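Local coordinates for protein pyridoxal kinase (Entamoeba histolytica, PDB 4S1H) that probably transfers a phosphate group from ATP to pyridoxal, giving pyridoxal 5'-phosphate, with magnesium ions and the nucleotide held in its active site, at residues G211-V216 / T252-I258; N185-L190 / F202-R208; I24-F29 / I264-K268. All blocks are in the same frame, centred on the assembly; numbering follows the deposited sequence.

Contact 1: G211-V216 / T252-I258. With ADP (adenosine-5'-diphosphate), chain C.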
# COMPACT_ATOMS: atom_id res chain seq x y z
N GLY A 211 3.44 9.36 -25.07
CA GLY A 211 2.91 8.22 -24.32
C GLY A 211 1.57 8.55 -23.70
O GLY A 211 1.32 9.72 -23.35
N ASP A 212 0.72 7.53 -23.54
CA ASP A 212 -0.44 7.63 -22.63
C ASP A 212 -0.09 6.80 -21.38
O ASP A 212 0.13 5.58 -21.45
CB ASP A 212 -1.82 7.23 -23.21
CG ASP A 212 -3.00 7.93 -22.49
OD1 ASP A 212 -3.12 9.18 -22.55
OD2 ASP A 212 -3.83 7.24 -21.87
N PHE A 213 -0.03 7.49 -20.24
CA PHE A 213 0.47 6.92 -19.00
C PHE A 213 -0.72 6.55 -18.12
O PHE A 213 -1.80 7.15 -18.23
CB PHE A 213 1.38 7.94 -18.28
CG PHE A 213 2.65 8.24 -19.03
CD1 PHE A 213 3.75 7.37 -18.96
CD2 PHE A 213 2.75 9.38 -19.83
CE1 PHE A 213 4.91 7.65 -19.64
CE2 PHE A 213 3.91 9.65 -20.53
CZ PHE A 213 4.99 8.79 -20.45
N THR A 214 -0.49 5.55 -17.27
CA THR A 214 -1.51 5.08 -16.37
C THR A 214 -1.07 5.43 -14.93
O THR A 214 0.12 5.43 -14.61
CB THR A 214 -1.73 3.57 -16.59
OG1 THR A 214 -2.16 3.35 -17.95
CG2 THR A 214 -2.77 3.02 -15.64
N GLY A 215 -2.03 5.81 -14.11
CA GLY A 215 -1.75 6.25 -12.73
C GLY A 215 -1.26 7.68 -12.55
O GLY A 215 -0.91 8.09 -11.43
N VAL A 216 -1.22 8.45 -13.62
CA VAL A 216 -0.67 9.81 -13.51
C VAL A 216 -1.60 10.76 -12.78
O VAL A 216 -1.18 11.56 -11.94
CB VAL A 216 -0.25 10.40 -14.88
CG1 VAL A 216 1.09 9.84 -15.28
CG2 VAL A 216 -1.28 10.14 -15.99
N THR A 252 10.51 7.92 -16.77
CA THR A 252 9.77 6.69 -16.95
C THR A 252 10.07 6.14 -18.33
O THR A 252 10.00 6.87 -19.31
CB THR A 252 8.26 6.96 -16.78
OG1 THR A 252 8.01 7.37 -15.44
CG2 THR A 252 7.44 5.75 -17.12
N VAL A 253 10.43 4.86 -18.39
CA VAL A 253 10.84 4.23 -19.66
C VAL A 253 9.69 3.64 -20.46
O VAL A 253 9.60 3.91 -21.66
CB VAL A 253 12.00 3.24 -19.43
CG1 VAL A 253 12.29 2.43 -20.70
CG2 VAL A 253 13.24 4.00 -18.98
N GLY A 254 8.81 2.86 -19.84
CA GLY A 254 7.64 2.35 -20.57
C GLY A 254 6.52 3.38 -20.61
O GLY A 254 6.71 4.56 -20.28
N THR A 255 5.36 2.95 -21.06
CA THR A 255 4.11 3.63 -20.71
C THR A 255 3.23 2.73 -19.84
O THR A 255 2.21 3.20 -19.31
CB THR A 255 3.35 4.12 -21.95
OG1 THR A 255 3.15 3.04 -22.85
CG2 THR A 255 4.13 5.23 -22.64
N ALA A 256 3.64 1.46 -19.67
CA ALA A 256 2.92 0.48 -18.86
C ALA A 256 2.78 0.95 -17.41
O ALA A 256 1.67 0.93 -16.87
CB ALA A 256 3.63 -0.88 -18.91
N GLU A 257 3.90 1.38 -16.81
CA GLU A 257 3.95 1.79 -15.39
C GLU A 257 4.85 2.99 -15.16
O GLU A 257 5.96 3.05 -15.71
CB GLU A 257 4.47 0.64 -14.52
CG GLU A 257 3.67 -0.64 -14.60
CD GLU A 257 2.29 -0.59 -13.98
OE1 GLU A 257 1.88 0.40 -13.28
OE2 GLU A 257 1.61 -1.64 -14.14
N ILE A 258 4.37 3.96 -14.38
CA ILE A 258 5.16 5.14 -14.01
C ILE A 258 6.23 4.75 -13.02
O ILE A 258 6.06 3.81 -12.22
CB ILE A 258 4.32 6.31 -13.46
CG1 ILE A 258 3.50 5.89 -12.24
CG2 ILE A 258 3.44 6.88 -14.58
CD1 ILE A 258 2.80 7.02 -11.54
PB ADP C . -5.67 11.04 -15.61
O1B ADP C . -6.06 11.06 -17.07
O2B ADP C . -4.87 9.81 -15.22
O3B ADP C . -6.83 11.39 -14.73
PA ADP C . -4.16 13.35 -16.49
O1A ADP C . -5.04 14.56 -16.38
O2A ADP C . -4.00 12.68 -17.82
O3A ADP C . -4.63 12.25 -15.41
O5' ADP C . -2.71 13.69 -15.95
C5' ADP C . -2.45 14.25 -14.67
C4' ADP C . -1.23 15.11 -14.82
O4' ADP C . -0.14 14.31 -15.28
C3' ADP C . -1.42 16.20 -15.87
O3' ADP C . -1.95 17.39 -15.29
C2' ADP C . -0.04 16.35 -16.42
O2' ADP C . 0.71 17.23 -15.59
C1' ADP C . 0.57 14.97 -16.32
N9 ADP C . 0.52 14.16 -17.56
C8 ADP C . -0.29 13.15 -17.89
N7 ADP C . 0.01 12.65 -19.11
C5 ADP C . 1.04 13.36 -19.58
C6 ADP C . 1.87 13.36 -20.81
N6 ADP C . 1.61 12.47 -21.79
N1 ADP C . 2.86 14.27 -20.89
C2 ADP C . 3.11 15.17 -19.90
N3 ADP C . 2.40 15.22 -18.75
C4 ADP C . 1.38 14.35 -18.55
O HOH W 1 1.45 3.16 -13.54

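Contact 2: N185-L190 / F202-R208. With ADP (adenosine-5'-diphosphate), chain C.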
# COMPACT_ATOMS: atom_id res chain seq x y z
N ASN A 185 0.06 20.40 -28.84
CA ASN A 185 0.97 19.43 -28.18
C ASN A 185 1.25 19.79 -26.73
O ASN A 185 2.27 19.37 -26.15
CB ASN A 185 2.29 19.31 -28.94
CG ASN A 185 2.11 18.87 -30.37
OD1 ASN A 185 1.06 18.33 -30.75
ND2 ASN A 185 3.14 19.07 -31.19
N ASP A 186 0.36 20.60 -26.15
CA ASP A 186 0.37 20.88 -24.74
C ASP A 186 -0.86 20.28 -24.11
O ASP A 186 -1.84 19.92 -24.76
CB ASP A 186 0.39 22.38 -24.47
CG ASP A 186 1.61 23.06 -25.08
OD1 ASP A 186 2.75 22.66 -24.74
OD2 ASP A 186 1.42 23.98 -25.91
N ILE A 187 -0.75 20.17 -22.80
CA ILE A 187 -1.82 19.84 -21.90
C ILE A 187 -2.05 21.12 -21.10
O ILE A 187 -1.11 21.64 -20.48
CB ILE A 187 -1.34 18.69 -20.97
CG1 ILE A 187 -1.19 17.39 -21.78
CG2 ILE A 187 -2.28 18.49 -19.78
CD1 ILE A 187 -0.50 16.28 -21.01
N ILE A 188 -3.29 21.61 -21.05
CA ILE A 188 -3.64 22.71 -20.14
C ILE A 188 -4.37 22.19 -18.93
O ILE A 188 -5.27 21.36 -19.05
CB ILE A 188 -4.55 23.77 -20.80
CG1 ILE A 188 -4.00 24.14 -22.15
CG2 ILE A 188 -4.68 24.97 -19.87
CD1 ILE A 188 -2.57 24.61 -22.16
N LEU A 189 -3.93 22.64 -17.75
CA LEU A 189 -4.61 22.43 -16.51
C LEU A 189 -5.35 23.72 -16.20
O LEU A 189 -4.80 24.79 -16.40
CB LEU A 189 -3.60 22.07 -15.42
CG LEU A 189 -4.05 22.02 -13.97
CD1 LEU A 189 -3.31 20.89 -13.24
CD2 LEU A 189 -3.83 23.36 -13.28
N LEU A 190 -6.60 23.60 -15.75
CA LEU A 190 -7.42 24.73 -15.34
C LEU A 190 -7.81 24.58 -13.87
O LEU A 190 -8.22 23.47 -13.44
CB LEU A 190 -8.66 24.82 -16.21
CG LEU A 190 -9.79 25.73 -15.72
CD1 LEU A 190 -9.42 27.20 -15.85
CD2 LEU A 190 -11.05 25.39 -16.49
N PHE A 202 -6.86 30.09 -12.67
CA PHE A 202 -5.60 30.02 -13.38
C PHE A 202 -5.47 28.79 -14.27
O PHE A 202 -6.21 27.80 -14.11
CB PHE A 202 -4.40 30.11 -12.42
CG PHE A 202 -4.22 28.92 -11.52
CD1 PHE A 202 -3.44 27.80 -11.89
CD2 PHE A 202 -4.75 28.97 -10.25
CE1 PHE A 202 -3.24 26.74 -11.00
CE2 PHE A 202 -4.55 27.92 -9.36
CZ PHE A 202 -3.80 26.81 -9.72
N THR A 203 -4.55 28.90 -15.22
CA THR A 203 -4.13 27.77 -16.03
C THR A 203 -2.62 27.55 -15.93
O THR A 203 -1.87 28.42 -15.49
CB THR A 203 -4.53 27.91 -17.52
OG1 THR A 203 -3.99 29.12 -18.08
CG2 THR A 203 -6.04 27.89 -17.69
N ILE A 204 -2.21 26.32 -16.25
CA ILE A 204 -0.81 25.96 -16.40
C ILE A 204 -0.70 25.19 -17.70
O ILE A 204 -1.51 24.27 -17.94
CB ILE A 204 -0.33 25.04 -15.24
CG1 ILE A 204 -0.55 25.72 -13.88
CG2 ILE A 204 1.13 24.61 -15.44
CD1 ILE A 204 -0.10 24.93 -12.67
N LYS A 205 0.29 25.56 -18.51
CA LYS A 205 0.58 24.90 -19.78
C LYS A 205 1.74 23.90 -19.58
O LYS A 205 2.81 24.27 -19.10
CB LYS A 205 0.93 25.93 -20.85
CG LYS A 205 1.09 25.33 -22.24
CD LYS A 205 1.52 26.36 -23.27
CE LYS A 205 0.61 27.54 -23.40
NZ LYS A 205 -0.81 27.19 -23.61
N ILE A 206 1.49 22.64 -19.94
CA ILE A 206 2.44 21.54 -19.75
C ILE A 206 2.76 20.90 -21.11
O ILE A 206 1.85 20.45 -21.78
CB ILE A 206 1.81 20.47 -18.86
CG1 ILE A 206 1.44 21.09 -17.50
CG2 ILE A 206 2.76 19.28 -18.68
CD1 ILE A 206 0.19 20.50 -16.87
N PRO A 207 4.05 20.83 -21.49
CA PRO A 207 4.38 20.18 -22.78
C PRO A 207 4.09 18.71 -22.70
O PRO A 207 4.42 18.10 -21.67
CB PRO A 207 5.88 20.42 -22.94
CG PRO A 207 6.18 21.61 -22.08
CD PRO A 207 5.24 21.51 -20.91
N ARG A 208 3.43 18.15 -23.70
CA ARG A 208 3.12 16.72 -23.66
C ARG A 208 4.39 15.90 -23.85
O ARG A 208 5.20 16.20 -24.73
CB ARG A 208 2.10 16.33 -24.74
CG ARG A 208 1.55 14.92 -24.52
CD ARG A 208 0.66 14.47 -25.69
NE ARG A 208 -0.71 14.98 -25.60
CZ ARG A 208 -1.59 14.60 -24.68
NH1 ARG A 208 -1.28 13.72 -23.73
NH2 ARG A 208 -2.82 15.12 -24.70
PB ADP C . -5.67 11.04 -15.61
O1B ADP C . -6.06 11.06 -17.07
O2B ADP C . -4.87 9.81 -15.22
O3B ADP C . -6.83 11.39 -14.73
PA ADP C . -4.16 13.35 -16.49
O1A ADP C . -5.04 14.56 -16.38
O2A ADP C . -4.00 12.68 -17.82
O3A ADP C . -4.63 12.25 -15.41
O5' ADP C . -2.71 13.69 -15.95
C5' ADP C . -2.45 14.25 -14.67
C4' ADP C . -1.23 15.11 -14.82
O4' ADP C . -0.14 14.31 -15.28
C3' ADP C . -1.42 16.20 -15.87
O3' ADP C . -1.95 17.39 -15.29
C2' ADP C . -0.04 16.35 -16.42
O2' ADP C . 0.71 17.23 -15.59
C1' ADP C . 0.57 14.97 -16.32
N9 ADP C . 0.52 14.16 -17.56
C8 ADP C . -0.29 13.15 -17.89
N7 ADP C . 0.01 12.65 -19.11
C5 ADP C . 1.04 13.36 -19.58
C6 ADP C . 1.87 13.36 -20.81
N6 ADP C . 1.61 12.47 -21.79
N1 ADP C . 2.86 14.27 -20.89
C2 ADP C . 3.11 15.17 -19.90
N3 ADP C . 2.40 15.22 -18.75
C4 ADP C . 1.38 14.35 -18.55

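Contact 3: I24-F29 / I264-K268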
# COMPACT_ATOMS: atom_id res chain seq x y z
N ILE A 24 2.25 4.85 -1.56
CA ILE A 24 3.61 5.22 -1.82
C ILE A 24 3.83 6.70 -1.48
O ILE A 24 4.81 7.06 -0.83
CB ILE A 24 4.00 4.96 -3.29
CG1 ILE A 24 4.03 3.45 -3.55
CG2 ILE A 24 5.36 5.58 -3.62
CD1 ILE A 24 3.96 3.10 -5.03
N ILE A 25 2.91 7.54 -1.93
CA ILE A 25 3.09 8.99 -1.79
C ILE A 25 2.87 9.43 -0.33
O ILE A 25 3.72 10.11 0.24
CB ILE A 25 2.21 9.77 -2.79
CG1 ILE A 25 2.65 9.38 -4.20
CG2 ILE A 25 2.35 11.26 -2.53
CD1 ILE A 25 1.64 9.69 -5.29
N LEU A 26 1.73 9.08 0.24
CA LEU A 26 1.42 9.46 1.63
C LEU A 26 2.42 8.84 2.62
O LEU A 26 2.85 9.52 3.56
CB LEU A 26 -0.01 9.11 1.99
CG LEU A 26 -1.09 9.94 1.30
CD1 LEU A 26 -2.47 9.32 1.41
CD2 LEU A 26 -1.12 11.37 1.81
N ASP A 27 2.82 7.60 2.38
CA ASP A 27 3.91 7.02 3.22
C ASP A 27 5.21 7.87 3.12
O ASP A 27 5.84 8.18 4.14
CB ASP A 27 4.23 5.53 2.88
CG ASP A 27 3.06 4.53 3.18
OD1 ASP A 27 2.05 4.87 3.84
OD2 ASP A 27 3.15 3.35 2.70
N SER A 28 5.60 8.28 1.91
CA SER A 28 6.83 9.04 1.74
C SER A 28 6.76 10.44 2.38
O SER A 28 7.77 10.98 2.80
CB SER A 28 7.23 9.15 0.25
OG SER A 28 7.26 10.49 -0.18
N PHE A 29 5.56 10.99 2.50
CA PHE A 29 5.34 12.27 3.20
C PHE A 29 5.10 12.07 4.69
O PHE A 29 4.92 13.03 5.40
CB PHE A 29 4.13 13.05 2.60
CG PHE A 29 4.45 13.91 1.39
CD1 PHE A 29 4.49 13.39 0.12
CD2 PHE A 29 4.65 15.30 1.53
CE1 PHE A 29 4.77 14.18 -0.98
CE2 PHE A 29 4.93 16.11 0.43
CZ PHE A 29 4.99 15.54 -0.83
N ILE A 264 10.83 7.98 -5.46
CA ILE A 264 10.41 8.31 -4.10
C ILE A 264 11.20 9.47 -3.48
O ILE A 264 10.57 10.32 -2.89
CB ILE A 264 10.41 7.03 -3.19
CG1 ILE A 264 9.14 6.21 -3.46
CG2 ILE A 264 10.51 7.39 -1.71
CD1 ILE A 264 9.19 4.78 -2.90
N PRO A 265 12.53 9.56 -3.68
CA PRO A 265 13.33 10.66 -3.12
C PRO A 265 12.99 12.07 -3.62
O PRO A 265 13.41 13.04 -2.99
CB PRO A 265 14.76 10.29 -3.54
CG PRO A 265 14.74 8.81 -3.60
CD PRO A 265 13.40 8.47 -4.16
N TYR A 266 12.27 12.16 -4.73
CA TYR A 266 11.88 13.43 -5.36
C TYR A 266 10.42 13.77 -5.11
O TYR A 266 9.96 14.82 -5.57
CB TYR A 266 12.17 13.41 -6.88
CG TYR A 266 13.59 13.03 -7.19
CD1 TYR A 266 14.63 13.94 -7.03
CD2 TYR A 266 13.92 11.73 -7.56
CE1 TYR A 266 15.94 13.57 -7.28
CE2 TYR A 266 15.22 11.35 -7.81
CZ TYR A 266 16.23 12.26 -7.66
OH TYR A 266 17.53 11.91 -7.90
N LEU A 267 9.68 12.94 -4.37
CA LEU A 267 8.25 13.16 -4.21
C LEU A 267 7.94 14.40 -3.37
O LEU A 267 6.94 15.08 -3.65
CB LEU A 267 7.55 11.93 -3.63
CG LEU A 267 7.40 10.72 -4.55
CD1 LEU A 267 6.79 9.58 -3.79
CD2 LEU A 267 6.52 11.02 -5.77
N LYS A 268 8.82 14.71 -2.43
CA LYS A 268 8.73 15.89 -1.57
C LYS A 268 9.48 17.08 -2.14
O LYS A 268 9.74 18.06 -1.44
CB LYS A 268 9.27 15.59 -0.16
CG LYS A 268 8.39 14.67 0.66
CD LYS A 268 8.91 14.47 2.09
CE LYS A 268 9.05 15.76 2.88
NZ LYS A 268 7.98 16.80 2.79

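Contact 1: G211-V216 / T252-I258
Side chains do most of the joining between these two loops. Phe213, at chi1 m, swings the end of its ring nearer to 252-258: its CE1 lies 3.6 Å from Gly254 O, 3.9 Å from Thr255 CG2 and 4.0 Å from Thr252 CG2. Thr255 directs its CA-CB bond toward 211-216, and as modelled (this side chain is poorly ordered) its rotamer p puts CG2 3.6 Å from Gly211 CA. A beta carbon on Gly211 would clash with that methyl, and the backbone angles there already demand glycine. Ile258 packs CG2 against Thr214 O at 3.6 Å and against Val216 CG1 at 3.8 Å. Val216 works both ways, since its CG2 sits 3.7 Å from ADP C8. On the nucleotide side, Gly211 O comes within 3.2 Å of ADP N6. The polar link is a water that accepts from Ile258 N (3.1 Å) and lies 2.8 Å from both Thr214 O and Glu257 OE1. Gly215, with positive phi, is the N-cap residue of helix 216-229. Gly215-Val216-Gly217 matches the start of the GXGD signature of ribokinase-like kinases, and Gly217 N is hydrogen-bonded to ADP. Leu249 of helix 234-250 packs on Phe213, Val216 and Ile258, so the paired loops lie against that helix at the point where helix 216-229 begins.

Contact 2: N185-L190 / F202-R208
Ile187, Leu189, Ile204 and Ile206 share one face of the strand pair. Leu189 CD2 meets Ile204 CG1 and Phe202 CE1, both at 4.1 Å, while Ile187 CB lies 4.2 Å from Ile206 CB. Ile242 of helix 234-250 packs on Leu189 and Ile206. Towards the nucleotide, Ile187 CD1 is 3.6 Å from ADP C5 and Ile206 CD1 3.5 Å from ADP O2'. The two strands form a beta hairpin, the middle pair of a four-stranded antiparallel sheet that lines the nucleotide pocket. Ile187 and Ile206 make one hydrogen-bonded pair (Ile187 N to Ile206 O, Ile206 N to Ile187 O, both 2.8 Å), Leu189 and Ile204 the next (Leu189 N to Ile204 O 2.9 Å, Ile204 N to Leu189 O 3.0 Å). On the other face, Lys205 NZ stands 3.4 Å from Ile188 CD1 and 4.5 Å from Asp186 OD2, beyond salt-bridge range. At the outer end Arg208 N donates to Asn185 O (3.0 Å), and Ile187 CD1 lies over the Arg208 guanidinium, 3.8 Å from NH1.

Contact 3: I24-F29 / I264-K268
Ile24 opens the contact by placing its CG2 3.8 Å from Ile264 CG1 and 4.3 Å from Leu267 CD1, so one methyl meets two residues of the opposing loop. Next along the helix, Ile25 adds CG1 at 4.2 Å from the same Leu267 CD1, and it also touches Tyr222 and Ser226 of helix 216-229. Leu26 is out of reach of the loop and packs on Ser33 and Phe35 of strand 33-41. This is the end of helix 18-28, the helical link of a beta-alpha-beta crossover between the neighbouring parallel strands 5-9 and 33-41 in the central sheet of a ribokinase-like fold. Asp27 also faces elsewhere: its OD1 forms a salt bridge with Arg20 of the second subunit, so this end of the helix belongs to the dimer interface too. Ser28 brings the helix back to the loop, its CB 4.2 Å from Ile264 CG2 and its OG 3.7 Å from Leu267 CB, while its carbonyl O lies 3.7 Å from Lys268 CD. Within the loop, Leu267 N hydrogen-bonds to Ile264 O (3.1 Å), and both side chains touch the helix. Last comes Phe29. Lys268 CG sits over its ring, 3.7 Å from the centroid and 9° off the normal, in a clear CH-pi contact; Phe29 CZ approaches Leu267 O at 3.5 Å, and Trp227 meets the same ring edge-to-face.

How the contacts relate
All three contacts are partly buried, mixing core side chains with exposed ones. Contacts 1 and 2 follow one another along the chain and both reach ADP, but their chemistry differs: contact 2 is regular sheet, joined by backbone hydrogen bonds, whereas contact 1 joins two loops by packing and a bridging water. Helix 234-250 backs both. Contact 3 does not touch the nucleotide, the Ile25 side chain lying about 11 Å from ADP, and relies on aliphatic packing and a CH-pi contact. Its centre is about 24 Å from that of contact 2. It draws its second segment from the same long connection as contact 1, between helix 234-250 and strand 277-278, and both touch the second subunit.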